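Local structure of PF04016 domain protein (Desulfitobacterium hafniense, 3L5O) at residues A[24-38]-A[74-87]. The protein is of unknown function, but its combination of enolase-like and Rossmann-like folds forms a unique active site with a possible role in heavy-metal chelation. Numbering follows the deposited sequence.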
loop_
_atom_site.group_PDB
_atom_site.type_symbol
_atom_site.label_atom_id
_atom_site.label_comp_id
_atom_site.label_asym_id
_atom_site.label_seq_id
_atom_site.Cartn_x
_atom_site.Cartn_y
_atom_site.Cartn_z
ATOM N N TYR A 24 7.407 -9.325 -4.730
ATOM C CA TYR A 24 6.697 -8.820 -5.922
ATOM C C TYR A 24 6.187 -9.958 -6.791
ATOM O O TYR A 24 5.031 -9.935 -7.203
ATOM C CB TYR A 24 7.599 -7.886 -6.782
ATOM C CG TYR A 24 7.936 -6.589 -6.081
ATOM C CD1 TYR A 24 9.036 -6.499 -5.236
ATOM C CD2 TYR A 24 7.109 -5.478 -6.201
ATOM C CE1 TYR A 24 9.319 -5.326 -4.546
ATOM C CE2 TYR A 24 7.406 -4.291 -5.519
ATOM C CZ TYR A 24 8.507 -4.225 -4.690
ATOM O OH TYR A 24 8.800 -3.067 -3.981
ATOM N N ASP A 25 7.053 -10.933 -7.068
ATOM C CA ASP A 25 6.697 -12.139 -7.834
ATOM C C ASP A 25 5.551 -12.926 -7.141
ATOM O O ASP A 25 4.647 -13.390 -7.781
ATOM C CB ASP A 25 7.919 -13.055 -7.951
ATOM C CG ASP A 25 9.065 -12.463 -8.785
ATOM O OD1 ASP A 25 8.798 -11.654 -9.723
ATOM O OD2 ASP A 25 10.266 -12.834 -8.578
ATOM N N ALA A 26 5.594 -13.048 -5.822
ATOM C CA ALA A 26 4.512 -13.686 -5.039
ATOM C C ALA A 26 3.153 -13.004 -5.284
ATOM O O ALA A 26 2.151 -13.676 -5.475
ATOM C CB ALA A 26 4.852 -13.635 -3.537
HETATM N N MSE A 27 3.125 -11.676 -5.268
HETATM C CA MSE A 27 1.890 -10.916 -5.509
HETATM C C MSE A 27 1.396 -11.099 -6.926
HETATM O O MSE A 27 0.216 -11.365 -7.157
HETATM C CB MSE A 27 2.091 -9.424 -5.266
HETATM C CG MSE A 27 2.315 -9.054 -3.846
HETATM SE SE MSE A 27 2.377 -7.096 -3.628
HETATM C CE MSE A 27 3.865 -6.598 -4.400
ATOM N N ILE A 28 2.310 -10.984 -7.884
ATOM C CA ILE A 28 1.937 -11.044 -9.308
ATOM C C ILE A 28 1.437 -12.443 -9.660
ATOM O O ILE A 28 0.420 -12.610 -10.343
ATOM C CB ILE A 28 3.151 -10.651 -10.219
ATOM C CG1 ILE A 28 3.535 -9.175 -10.022
ATOM C CG2 ILE A 28 2.809 -10.884 -11.691
ATOM C CD1 ILE A 28 4.927 -8.836 -10.565
ATOM N N ASN A 29 2.152 -13.458 -9.185
ATOM C CA ASN A 29 1.876 -14.833 -9.600
ATOM C C ASN A 29 0.604 -15.372 -8.998
ATOM O O ASN A 29 0.109 -16.393 -9.450
ATOM C CB ASN A 29 3.066 -15.749 -9.280
ATOM C CG ASN A 29 4.232 -15.468 -10.160
ATOM O OD1 ASN A 29 4.028 -15.111 -11.316
ATOM N ND2 ASN A 29 5.474 -15.635 -9.646
ATOM N N GLY A 30 0.070 -14.679 -7.998
ATOM C CA GLY A 30 -1.227 -14.997 -7.438
ATOM C C GLY A 30 -2.427 -14.501 -8.237
ATOM O O GLY A 30 -3.546 -14.867 -7.931
ATOM N N ILE A 31 -2.211 -13.684 -9.263
ATOM C CA ILE A 31 -3.317 -13.142 -10.055
ATOM C C ILE A 31 -3.698 -14.114 -11.196
ATOM O O ILE A 31 -2.884 -14.409 -12.058
ATOM C CB ILE A 31 -2.965 -11.728 -10.632
ATOM C CG1 ILE A 31 -2.570 -10.744 -9.520
ATOM C CG2 ILE A 31 -4.156 -11.122 -11.421
ATOM C CD1 ILE A 31 -1.944 -9.456 -10.034
ATOM N N PRO A 32 -4.943 -14.593 -11.227
ATOM C CA PRO A 32 -5.404 -15.389 -12.366
ATOM C C PRO A 32 -5.472 -14.549 -13.641
ATOM O O PRO A 32 -5.828 -13.356 -13.641
ATOM C CB PRO A 32 -6.793 -15.861 -11.939
ATOM C CG PRO A 32 -6.806 -15.633 -10.404
ATOM C CD PRO A 32 -5.997 -14.417 -10.211
ATOM N N GLU A 33 -5.090 -15.194 -14.733
ATOM C CA GLU A 33 -5.062 -14.579 -16.063
ATOM C C GLU A 33 -6.362 -13.992 -16.569
ATOM O O GLU A 33 -6.349 -13.060 -17.370
ATOM C CB GLU A 33 -4.703 -15.635 -17.072
ATOM C CG GLU A 33 -3.251 -15.649 -17.350
ATOM C CD GLU A 33 -3.011 -16.499 -18.529
ATOM O OE1 GLU A 33 -3.110 -17.713 -18.341
ATOM O OE2 GLU A 33 -2.808 -15.916 -19.612
ATOM N N ASP A 34 -7.468 -14.589 -16.127
ATOM C CA ASP A 34 -8.809 -14.206 -16.561
ATOM C C ASP A 34 -9.114 -12.730 -16.287
ATOM O O ASP A 34 -9.928 -12.128 -16.991
ATOM C CB ASP A 34 -9.850 -15.076 -15.846
ATOM C CG ASP A 34 -9.829 -16.546 -16.307
ATOM O OD1 ASP A 34 -9.068 -16.907 -17.245
ATOM O OD2 ASP A 34 -10.565 -17.421 -15.779
ATOM N N PHE A 35 -8.454 -12.153 -15.279
ATOM C CA PHE A 35 -8.703 -10.764 -14.895
ATOM C C PHE A 35 -8.061 -9.794 -15.869
ATOM O O PHE A 35 -6.840 -9.861 -16.093
ATOM C CB PHE A 35 -8.173 -10.485 -13.488
ATOM C CG PHE A 35 -8.973 -11.140 -12.403
ATOM C CD1 PHE A 35 -8.891 -12.520 -12.194
ATOM C CD2 PHE A 35 -9.827 -10.400 -11.611
ATOM C CE1 PHE A 35 -9.642 -13.140 -11.215
ATOM C CE2 PHE A 35 -10.582 -11.017 -10.629
ATOM C CZ PHE A 35 -10.488 -12.396 -10.438
ATOM N N LEU A 36 -8.863 -8.858 -16.396
ATOM C CA LEU A 36 -8.367 -7.831 -17.326
ATOM C C LEU A 36 -8.386 -6.459 -16.734
ATOM O O LEU A 36 -9.103 -6.220 -15.756
ATOM C CB LEU A 36 -9.210 -7.821 -18.613
ATOM C CG LEU A 36 -9.493 -9.169 -19.265
ATOM C CD1 LEU A 36 -10.435 -8.994 -20.445
ATOM C CD2 LEU A 36 -8.198 -9.829 -19.723
ATOM N N VAL A 37 -7.537 -5.575 -17.279
ATOM C CA VAL A 37 -7.568 -4.138 -16.985
ATOM C C VAL A 37 -8.756 -3.603 -17.766
ATOM O O VAL A 37 -8.686 -3.488 -18.994
ATOM C CB VAL A 37 -6.266 -3.423 -17.473
ATOM C CG1 VAL A 37 -6.302 -1.925 -17.190
ATOM C CG2 VAL A 37 -5.017 -4.039 -16.833
ATOM N N ASP A 38 -9.875 -3.360 -17.088
ATOM C CA ASP A 38 -11.091 -2.876 -17.781
ATOM C C ASP A 38 -11.213 -1.345 -17.815
ATOM O O ASP A 38 -11.929 -0.783 -18.647
ATOM C CB ASP A 38 -12.345 -3.518 -17.174
ATOM C CG ASP A 38 -12.361 -5.009 -17.385
ATOM O OD1 ASP A 38 -12.106 -5.437 -18.539
ATOM O OD2 ASP A 38 -12.558 -5.825 -16.467
ATOM N N LEU A 74 -2.442 -0.462 -21.716
ATOM C CA LEU A 74 -2.710 -1.471 -20.714
ATOM C C LEU A 74 -4.160 -1.908 -20.736
ATOM O O LEU A 74 -4.478 -3.038 -20.350
ATOM C CB LEU A 74 -2.276 -0.985 -19.324
ATOM C CG LEU A 74 -0.771 -0.718 -19.194
ATOM C CD1 LEU A 74 -0.453 -0.060 -17.865
ATOM C CD2 LEU A 74 0.047 -2.011 -19.389
ATOM N N LEU A 75 -5.041 -1.034 -21.223
ATOM C CA LEU A 75 -6.455 -1.387 -21.359
ATOM C C LEU A 75 -6.617 -2.629 -22.182
ATOM O O LEU A 75 -6.096 -2.712 -23.290
ATOM C CB LEU A 75 -7.259 -0.271 -22.031
ATOM C CG LEU A 75 -7.842 0.781 -21.116
ATOM C CD1 LEU A 75 -8.701 1.693 -21.977
ATOM C CD2 LEU A 75 -8.667 0.125 -19.991
ATOM N N GLY A 76 -7.359 -3.590 -21.646
ATOM C CA GLY A 76 -7.574 -4.852 -22.327
ATOM C C GLY A 76 -6.619 -5.960 -21.939
ATOM O O GLY A 76 -6.941 -7.129 -22.087
ATOM N N LEU A 77 -5.437 -5.619 -21.432
ATOM C CA LEU A 77 -4.440 -6.639 -21.141
ATOM C C LEU A 77 -4.830 -7.360 -19.883
ATOM O O LEU A 77 -5.537 -6.820 -19.047
ATOM C CB LEU A 77 -3.038 -6.013 -20.959
ATOM C CG LEU A 77 -2.376 -5.507 -22.256
ATOM C CD1 LEU A 77 -0.974 -4.981 -21.969
ATOM C CD2 LEU A 77 -2.327 -6.569 -23.285
ATOM N N PRO A 78 -4.348 -8.580 -19.722
ATOM C CA PRO A 78 -4.443 -9.240 -18.425
ATOM C C PRO A 78 -3.894 -8.389 -17.320
ATOM O O PRO A 78 -2.823 -7.777 -17.399
ATOM C CB PRO A 78 -3.598 -10.507 -18.611
ATOM C CG PRO A 78 -3.733 -10.801 -20.043
ATOM C CD PRO A 78 -3.701 -9.448 -20.723
ATOM N N LEU A 79 -4.657 -8.369 -16.243
ATOM C CA LEU A 79 -4.264 -7.715 -15.033
ATOM C C LEU A 79 -2.887 -8.179 -14.565
ATOM O O LEU A 79 -2.084 -7.388 -14.059
ATOM C CB LEU A 79 -5.328 -8.017 -13.977
ATOM C CG LEU A 79 -5.600 -7.031 -12.869
ATOM C CD1 LEU A 79 -6.010 -5.658 -13.440
ATOM C CD2 LEU A 79 -6.688 -7.618 -11.980
ATOM N N ARG A 80 -2.588 -9.456 -14.739
ATOM C CA ARG A 80 -1.291 -9.953 -14.291
ATOM C C ARG A 80 -0.134 -9.422 -15.138
ATOM O O ARG A 80 0.982 -9.279 -14.645
ATOM C CB ARG A 80 -1.271 -11.466 -14.269
ATOM C CG ARG A 80 -0.022 -11.984 -13.605
ATOM C CD ARG A 80 -0.032 -13.458 -13.338
ATOM N NE ARG A 80 -0.163 -14.252 -14.547
ATOM C CZ ARG A 80 -0.486 -15.537 -14.539
ATOM N NH1 ARG A 80 -0.732 -16.158 -13.385
ATOM N NH2 ARG A 80 -0.564 -16.208 -15.683
ATOM N N VAL A 81 -0.400 -9.142 -16.411
ATOM C CA VAL A 81 0.614 -8.555 -17.297
ATOM C C VAL A 81 0.875 -7.086 -16.873
ATOM O O VAL A 81 2.017 -6.685 -16.675
ATOM C CB VAL A 81 0.227 -8.685 -18.785
ATOM C CG1 VAL A 81 1.222 -7.954 -19.665
ATOM C CG2 VAL A 81 0.171 -10.156 -19.196
ATOM N N ALA A 82 -0.188 -6.314 -16.730
ATOM C CA ALA A 82 -0.113 -4.957 -16.205
ATOM C C ALA A 82 0.562 -4.870 -14.798
ATOM O O ALA A 82 1.241 -3.914 -14.520
ATOM C CB ALA A 82 -1.497 -4.349 -16.121
ATOM N N ALA A 83 0.367 -5.879 -13.946
ATOM C CA ALA A 83 0.967 -5.931 -12.616
ATOM C C ALA A 83 2.494 -5.973 -12.684
ATOM O O ALA A 83 3.137 -5.502 -11.774
ATOM C CB ALA A 83 0.438 -7.121 -11.815
ATOM N N GLY A 84 3.058 -6.554 -13.748
ATOM C CA GLY A 84 4.483 -6.498 -14.022
ATOM C C GLY A 84 5.074 -5.090 -14.002
ATOM O O GLY A 84 6.270 -4.906 -13.757
ATOM N N CYS A 85 4.238 -4.094 -14.264
ATOM C CA CYS A 85 4.656 -2.692 -14.162
ATOM C C CYS A 85 5.080 -2.267 -12.764
ATOM O O CYS A 85 5.816 -1.295 -12.641
ATOM C CB CYS A 85 3.550 -1.744 -14.641
ATOM S SG CYS A 85 3.167 -1.851 -16.380
ATOM N N VAL A 86 4.628 -2.982 -11.730
ATOM C CA VAL A 86 4.999 -2.678 -10.341
ATOM C C VAL A 86 6.516 -2.701 -10.138
ATOM O O VAL A 86 7.043 -2.014 -9.263
ATOM C CB VAL A 86 4.291 -3.626 -9.314
ATOM C CG1 VAL A 86 4.872 -5.036 -9.334
ATOM C CG2 VAL A 86 4.327 -3.027 -7.879
ATOM N N LYS A 87 7.211 -3.460 -10.973
ATOM C CA LYS A 87 8.643 -3.589 -10.866
ATOM C C LYS A 87 9.416 -2.496 -11.583
ATOM O O LYS A 87 10.656 -2.448 -11.493
ATOM C CB LYS A 87 9.066 -4.936 -11.385
ATOM C CG LYS A 87 8.492 -6.162 -10.670
ATOM C CD LYS A 87 9.259 -7.370 -11.246
ATOM C CE LYS A 87 8.837 -8.723 -10.732
ATOM N NZ LYS A 87 8.306 -9.573 -11.849
HETATM O O HOH W 1 -4.746 -11.458 -15.030
#
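Arg80 swings CG across from its own N (chi1 -171°) and then bends at chi3, running past Ile31 in the opposite direction to pack against Ile28, while Val37 holds CG2 anti to its carbonyl carbon, where it meets Ala82 CB. Here an antiparallel helix pair continues into loops joined by a single beta bridge, in what is probably the enolase-like part of the chain, with its three-stranded antiparallel sheet. Helices 24-29 and 79-83 have axes 162° apart, with Ile28 and Ile31 set against Ala83; helix 91-105 touches this layer through Ile101. The loops then pair at Leu36 and Pro78. Val37 N donates to Leu77 O at 2.9 Å, and Gly76 N returns a bond to Val37 O, lying in the plane of that carbonyl. Phe35 O is gripped twice, by Leu79 N (2.6 Å), tilted out of the carbonyl plane, and by a water that also donates to Pro32 O and accepts from Arg80 N, tying the first turn of helix 79-83 to the Pro32-Phe35 turn. Arg80 CG lies 3.6 Å from Ile28 CG2; its guanidinium and the Glu33 carboxylate have planes 14° apart, and NH2 stands 4.0 Å from Glu33 OE1, a long salt bridge. Cut back to alanine, Arg80 would lose the CG that packs on Ile28 CG2, and Glu33 would probably be left without this distant positive partner. At the far end Lys87, bent at its last torsion, passes Ile28 CD1 and crosses Asp25 at about a right angle, its NZ making a weak, charge-assisted bond of 3.0 Å to Asp25 OD1.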